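Long-range contacts in glycosyl hydrolase (Rhizobium leguminosarum bv. trifolii, PDB 5NDX), which probably hydrolyses O-glycosidic bonds as a family 39 glycoside hydrolase, a bacterial orthologue of human alpha-L-iduronidase: residues L61-L65 with L77-A81; Y163-V167 with P211-D215. The protein carries 2 engineered substitutions. One frame throughout, in Å; residues are numbered along the deposited sequence.

Contact 1 (L61-L65 with L77-A81); sequences LYNLL and LLDRA. Unlike the reference sequence in segment 61-65: Leu65 (reference Val).
Just after barrel strand 55-58 the chain curls into a short 3-10 turn, residues 61-64, and Leu65 leaves it in an extended conformation (psi 157°). Two i to i+3 bonds define the turn: Leu64 N to Leu61 O and Leu65 N to Tyr62 O, both 3.0 Å. It faces the first part of helix 76-87, where Ala81 N bonds to Leu77 O at 3.0 Å; the closest CA atoms are those of Leu64 and Leu78, 5.5 Å apart. Leu61 (mt) sets CD2 3.8 Å from Leu78 CD1. Tyr62 starts out away from the helix, yet its ring swings back until CD1 lies 4.5 Å from Leu78 CD2; its OH is hydrogen-bonded to Thr123 OG1 of helix 110-131. Leu64, also mt, points straight at the helix: CD1 is 3.5 Å from Ala81 CB and 4.1 Å from Leu78 CD1, while CB is 4.0 Å from Leu77 CB. Its carbonyl is bridged to the helix by one water, which donates to Leu64 O (2.5 Å) and accepts from Leu77 N (2.9 Å). Leu65 differs from the reference valine; its CD2 touches Leu78 CB at 3.8 Å. Leu78, in the tp rotamer, is thus touched by all four of Leu61, Tyr62, Leu64 and Leu65. Topologically this is the beta-to-alpha connection of a TIM-barrel repeat folded back on the helix it leads into. With no direct hydrogen bond between the segments, cohesion comes from leucine and alanine packing, and the water links one otherwise separated pair of backbone polar groups.

Contact 2 (Y163-V167 with P211-D215); sequences YDACV and PPRID
Pro211 to Arg213 follow a polyproline II-like path (phi about -60 to -75°, psi near 150°) past helix 155-171 towards barrel strand 216-219; Ile214 turns to beta values (-142/123). The nearest CA atoms are those of Pro212 and Asp164, 5.9 Å apart. The C-gamma-endo ring of Pro212 points at the helix, wedged between three side chains: Pro212 CG lies 3.6 Å from Tyr163 CD2, at the ring edge, and 3.2 Å from Asp164 OD1, while Pro212 CB is 4.1 Å from Val167 CG2. Asp164 OD2 accepts a hydrogen bond from Cys205 N. Arg213 O accepts a hydrogen bond from Tyr163 OH (2.7 Å); the t rotamer of Tyr163 carries the phenol across. Val167, also t, brings CG1 to 3.8 Å from Arg213 CG. Arg213 NH2 makes a salt bridge to Asp171 at the end of the same helix, and Arg213 NH1 another to Asp215 OD2 (2.6 Å). Ile214 CB lies 3.3 Å from Tyr163 OH. Here an alpha-to-beta loop of the TIM barrel is fastened to the helix of the preceding beta-alpha unit. One tyrosine hydroxyl thus satisfies a loop carbonyl amid apolar contacts, so an irregular loop is held by a directional bond as well as by packing.

Overall arrangement
Both contacts are largely buried and belong to the outer, helical layer of the same TIM barrel, with centres 23 Å apart and nearest atoms about 7 Å apart; they do not touch. Contact 1 lies within one beta-alpha unit, joining segments just 12 residues apart, whereas contact 2 spans 44 residues and ties one unit's helix to the loop that introduces strand 216-219. Helix 110-131 runs alongside both: Trp116 meets Tyr62 of contact 1 and also touches Ala165 and Cys166 of contact 2. Their chemistry diverges accordingly: aliphatic packing with a water bridge in the first, a direct phenol-carbonyl bond and charged neighbours in the second.

Contact 1 (L61-L65 with L77-A81)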
loop_
_atom_site.group_PDB
_atom_site.type_symbol
_atom_site.label_atom_id
_atom_site.label_comp_id
_atom_site.label_asym_id
_atom_site.label_seq_id
_atom_site.Cartn_x
_atom_site.Cartn_y
_atom_site.Cartn_z
ATOM N N LEU A 61 -16.680 -3.793 8.299
ATOM C CA LEU A 61 -17.029 -2.459 8.768
ATOM C C LEU A 61 -18.415 -2.445 9.464
ATOM O O LEU A 61 -18.569 -1.782 10.476
ATOM C CB LEU A 61 -16.966 -1.427 7.632
ATOM C CG LEU A 61 -15.521 -1.026 7.277
ATOM C CD1 LEU A 61 -15.509 -0.350 5.925
ATOM C CD2 LEU A 61 -14.922 -0.154 8.363
ATOM N N TYR A 62 -19.387 -3.197 8.957
ATOM C CA TYR A 62 -20.734 -3.181 9.586
ATOM C C TYR A 62 -20.836 -3.905 10.953
ATOM O O TYR A 62 -21.794 -3.656 11.688
ATOM C CB TYR A 62 -21.790 -3.704 8.618
ATOM C CG TYR A 62 -22.202 -2.744 7.499
ATOM C CD1 TYR A 62 -22.302 -1.367 7.715
ATOM C CD2 TYR A 62 -22.506 -3.226 6.220
ATOM C CE1 TYR A 62 -22.736 -0.490 6.718
ATOM C CE2 TYR A 62 -22.921 -2.364 5.204
ATOM C CZ TYR A 62 -23.045 -0.990 5.466
ATOM O OH TYR A 62 -23.505 -0.110 4.515
ATOM N N ASN A 63 -19.847 -4.726 11.334
ATOM C CA ASN A 63 -19.773 -5.222 12.730
ATOM C C ASN A 63 -19.504 -4.112 13.711
ATOM O O ASN A 63 -19.692 -4.312 14.877
ATOM C CB ASN A 63 -18.714 -6.318 12.919
ATOM C CG ASN A 63 -19.112 -7.628 12.256
ATOM O OD1 ASN A 63 -20.238 -7.808 11.804
ATOM N ND2 ASN A 63 -18.179 -8.536 12.188
ATOM N N LEU A 64 -19.048 -2.952 13.246
ATOM C CA LEU A 64 -18.919 -1.790 14.098
ATOM C C LEU A 64 -20.281 -1.167 14.471
ATOM O O LEU A 64 -20.348 -0.400 15.418
ATOM C CB LEU A 64 -18.041 -0.713 13.434
ATOM C CG LEU A 64 -16.576 -1.131 13.204
ATOM C CD1 LEU A 64 -15.761 -0.020 12.570
ATOM C CD2 LEU A 64 -15.916 -1.653 14.494
ATOM N N LEU A 65 -21.330 -1.462 13.715
ATOM C CA LEU A 65 -22.658 -0.939 14.017
ATOM C C LEU A 65 -23.357 -1.842 15.021
ATOM O O LEU A 65 -23.047 -3.010 15.135
ATOM C CB LEU A 65 -23.499 -0.865 12.746
ATOM C CG LEU A 65 -23.078 0.113 11.646
ATOM C CD1 LEU A 65 -24.162 0.151 10.602
ATOM C CD2 LEU A 65 -22.801 1.494 12.190
ATOM N N LEU A 77 -19.071 3.910 16.464
ATOM C CA LEU A 77 -17.818 3.209 16.178
ATOM C C LEU A 77 -17.416 3.299 14.707
ATOM O O LEU A 77 -16.229 3.507 14.406
ATOM C CB LEU A 77 -17.834 1.740 16.647
ATOM C CG LEU A 77 -18.064 1.558 18.162
ATOM C CD1 LEU A 77 -17.994 0.061 18.552
ATOM C CD2 LEU A 77 -17.075 2.382 19.002
ATOM N N LEU A 78 -18.399 3.182 13.810
ATOM C CA LEU A 78 -18.149 3.328 12.390
ATOM C C LEU A 78 -17.682 4.737 12.054
ATOM O O LEU A 78 -16.762 4.904 11.250
ATOM C CB LEU A 78 -19.349 2.871 11.524
ATOM C CG LEU A 78 -19.111 2.788 10.009
ATOM C CD1 LEU A 78 -17.928 1.878 9.621
ATOM C CD2 LEU A 78 -20.351 2.328 9.271
ATOM N N ASP A 79 -18.274 5.742 12.691
ATOM C CA ASP A 79 -17.833 7.122 12.555
ATOM C C ASP A 79 -16.351 7.308 12.919
ATOM O O ASP A 79 -15.642 7.990 12.214
ATOM C CB ASP A 79 -18.622 8.074 13.462
ATOM C CG ASP A 79 -20.094 8.234 13.068
ATOM O OD1 ASP A 79 -20.522 7.842 11.953
ATOM O OD2 ASP A 79 -20.817 8.784 13.944
ATOM N N ARG A 80 -15.933 6.745 14.044
ATOM C CA ARG A 80 -14.554 6.837 14.463
ATOM C C ARG A 80 -13.621 6.142 13.475
ATOM O O ARG A 80 -12.576 6.657 13.180
ATOM C CB ARG A 80 -14.365 6.248 15.868
ATOM C CG ARG A 80 -14.955 7.188 16.934
ATOM C CD ARG A 80 -15.068 6.552 18.320
ATOM N NE ARG A 80 -13.800 5.936 18.763
ATOM C CZ ARG A 80 -13.669 5.024 19.745
ATOM N NH1 ARG A 80 -14.721 4.572 20.439
ATOM N NH2 ARG A 80 -12.466 4.549 20.043
ATOM N N ALA A 81 -14.046 5.006 12.952
ATOM C CA ALA A 81 -13.240 4.204 12.056
ATOM C C ALA A 81 -13.046 4.904 10.699
ATOM O O ALA A 81 -11.925 4.979 10.195
ATOM C CB ALA A 81 -13.880 2.845 11.852
HETATM O O HOH W 1 -21.025 1.972 15.611
#

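Contact 2 (Y163-V167 with P211-D215)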
loop_
_atom_site.group_PDB
_atom_site.type_symbol
_atom_site.label_atom_id
_atom_site.label_comp_id
_atom_site.label_asym_id
_atom_site.label_seq_id
_atom_site.Cartn_x
_atom_site.Cartn_y
_atom_site.Cartn_z
ATOM N N TYR A 163 -26.546 -8.751 -3.393
ATOM C CA TYR A 163 -25.973 -7.849 -4.431
ATOM C C TYR A 163 -27.011 -6.810 -4.885
ATOM O O TYR A 163 -26.756 -5.588 -4.901
ATOM C CB TYR A 163 -25.416 -8.643 -5.639
ATOM C CG TYR A 163 -24.641 -7.757 -6.564
ATOM C CD1 TYR A 163 -23.303 -7.454 -6.297
ATOM C CD2 TYR A 163 -25.259 -7.112 -7.610
ATOM C CE1 TYR A 163 -22.597 -6.562 -7.076
ATOM C CE2 TYR A 163 -24.578 -6.226 -8.400
ATOM C CZ TYR A 163 -23.227 -5.946 -8.131
ATOM O OH TYR A 163 -22.526 -5.035 -8.893
ATOM N N ASP A 164 -28.214 -7.298 -5.191
ATOM C CA ASP A 164 -29.348 -6.445 -5.584
ATOM C C ASP A 164 -29.624 -5.359 -4.582
ATOM O O ASP A 164 -29.893 -4.235 -4.951
ATOM C CB ASP A 164 -30.632 -7.283 -5.746
ATOM C CG ASP A 164 -30.575 -8.245 -6.916
ATOM O OD1 ASP A 164 -29.896 -7.931 -7.904
ATOM O OD2 ASP A 164 -31.235 -9.317 -6.861
ATOM N N ALA A 165 -29.572 -5.732 -3.312
ATOM C CA ALA A 165 -29.856 -4.826 -2.193
ATOM C C ALA A 165 -28.752 -3.777 -2.032
ATOM O O ALA A 165 -29.043 -2.584 -1.802
ATOM C CB ALA A 165 -30.001 -5.638 -0.912
ATOM N N CYS A 166 -27.487 -4.230 -2.129
ATOM C CA CYS A 166 -26.352 -3.286 -2.183
ATOM C C CYS A 166 -26.546 -2.241 -3.279
ATOM O O CYS A 166 -26.425 -1.063 -3.008
ATOM C CB CYS A 166 -25.025 -4.015 -2.432
ATOM S SG CYS A 166 -24.548 -5.038 -1.058
ATOM N N VAL A 167 -26.846 -2.690 -4.502
ATOM C CA VAL A 167 -26.983 -1.789 -5.651
ATOM C C VAL A 167 -28.182 -0.868 -5.478
ATOM O O VAL A 167 -28.078 0.363 -5.729
ATOM C CB VAL A 167 -27.091 -2.567 -6.985
ATOM C CG1 VAL A 167 -27.641 -1.712 -8.126
ATOM C CG2 VAL A 167 -25.730 -3.122 -7.376
ATOM N N PRO A 211 -30.872 -6.483 -14.997
ATOM C CA PRO A 211 -29.869 -6.885 -14.007
ATOM C C PRO A 211 -29.365 -5.703 -13.183
ATOM O O PRO A 211 -29.328 -4.583 -13.686
ATOM C CB PRO A 211 -28.746 -7.475 -14.869
ATOM C CG PRO A 211 -28.863 -6.742 -16.161
ATOM C CD PRO A 211 -30.321 -6.418 -16.365
ATOM N N PRO A 212 -28.982 -5.942 -11.915
ATOM C CA PRO A 212 -28.304 -4.871 -11.171
ATOM C C PRO A 212 -26.978 -4.491 -11.847
ATOM O O PRO A 212 -26.348 -5.326 -12.503
ATOM C CB PRO A 212 -28.053 -5.510 -9.808
ATOM C CG PRO A 212 -27.868 -6.943 -10.131
ATOM C CD PRO A 212 -28.899 -7.225 -11.192
ATOM N N ARG A 213 -26.621 -3.222 -11.761
ATOM C CA ARG A 213 -25.387 -2.733 -12.370
ATOM C C ARG A 213 -24.148 -3.353 -11.693
ATOM O O ARG A 213 -24.202 -3.789 -10.525
ATOM C CB ARG A 213 -25.309 -1.215 -12.290
ATOM C CG ARG A 213 -25.200 -0.647 -10.876
ATOM C CD ARG A 213 -25.060 0.873 -10.950
ATOM N NE ARG A 213 -25.295 1.468 -9.631
ATOM C CZ ARG A 213 -24.351 1.803 -8.736
ATOM N NH1 ARG A 213 -23.044 1.632 -8.996
ATOM N NH2 ARG A 213 -24.719 2.336 -7.569
ATOM N N ILE A 214 -23.068 -3.416 -12.457
ATOM C CA ILE A 214 -21.758 -3.792 -11.935
ATOM C C ILE A 214 -20.732 -2.912 -12.638
ATOM O O ILE A 214 -20.679 -2.856 -13.868
ATOM C CB ILE A 214 -21.478 -5.307 -12.063
ATOM C CG1 ILE A 214 -20.116 -5.654 -11.432
ATOM C CG2 ILE A 214 -21.520 -5.766 -13.512
ATOM C CD1 ILE A 214 -19.916 -7.141 -11.154
ATOM N N ASP A 215 -19.961 -2.175 -11.844
ATOM C CA ASP A 215 -19.006 -1.214 -12.370
ATOM C C ASP A 215 -17.608 -1.797 -12.480
ATOM O O ASP A 215 -16.800 -1.242 -13.174
ATOM C CB ASP A 215 -18.997 0.007 -11.490
ATOM C CG ASP A 215 -20.359 0.720 -11.482
ATOM O OD1 ASP A 215 -20.838 1.028 -12.571
ATOM O OD2 ASP A 215 -20.959 0.931 -10.415
#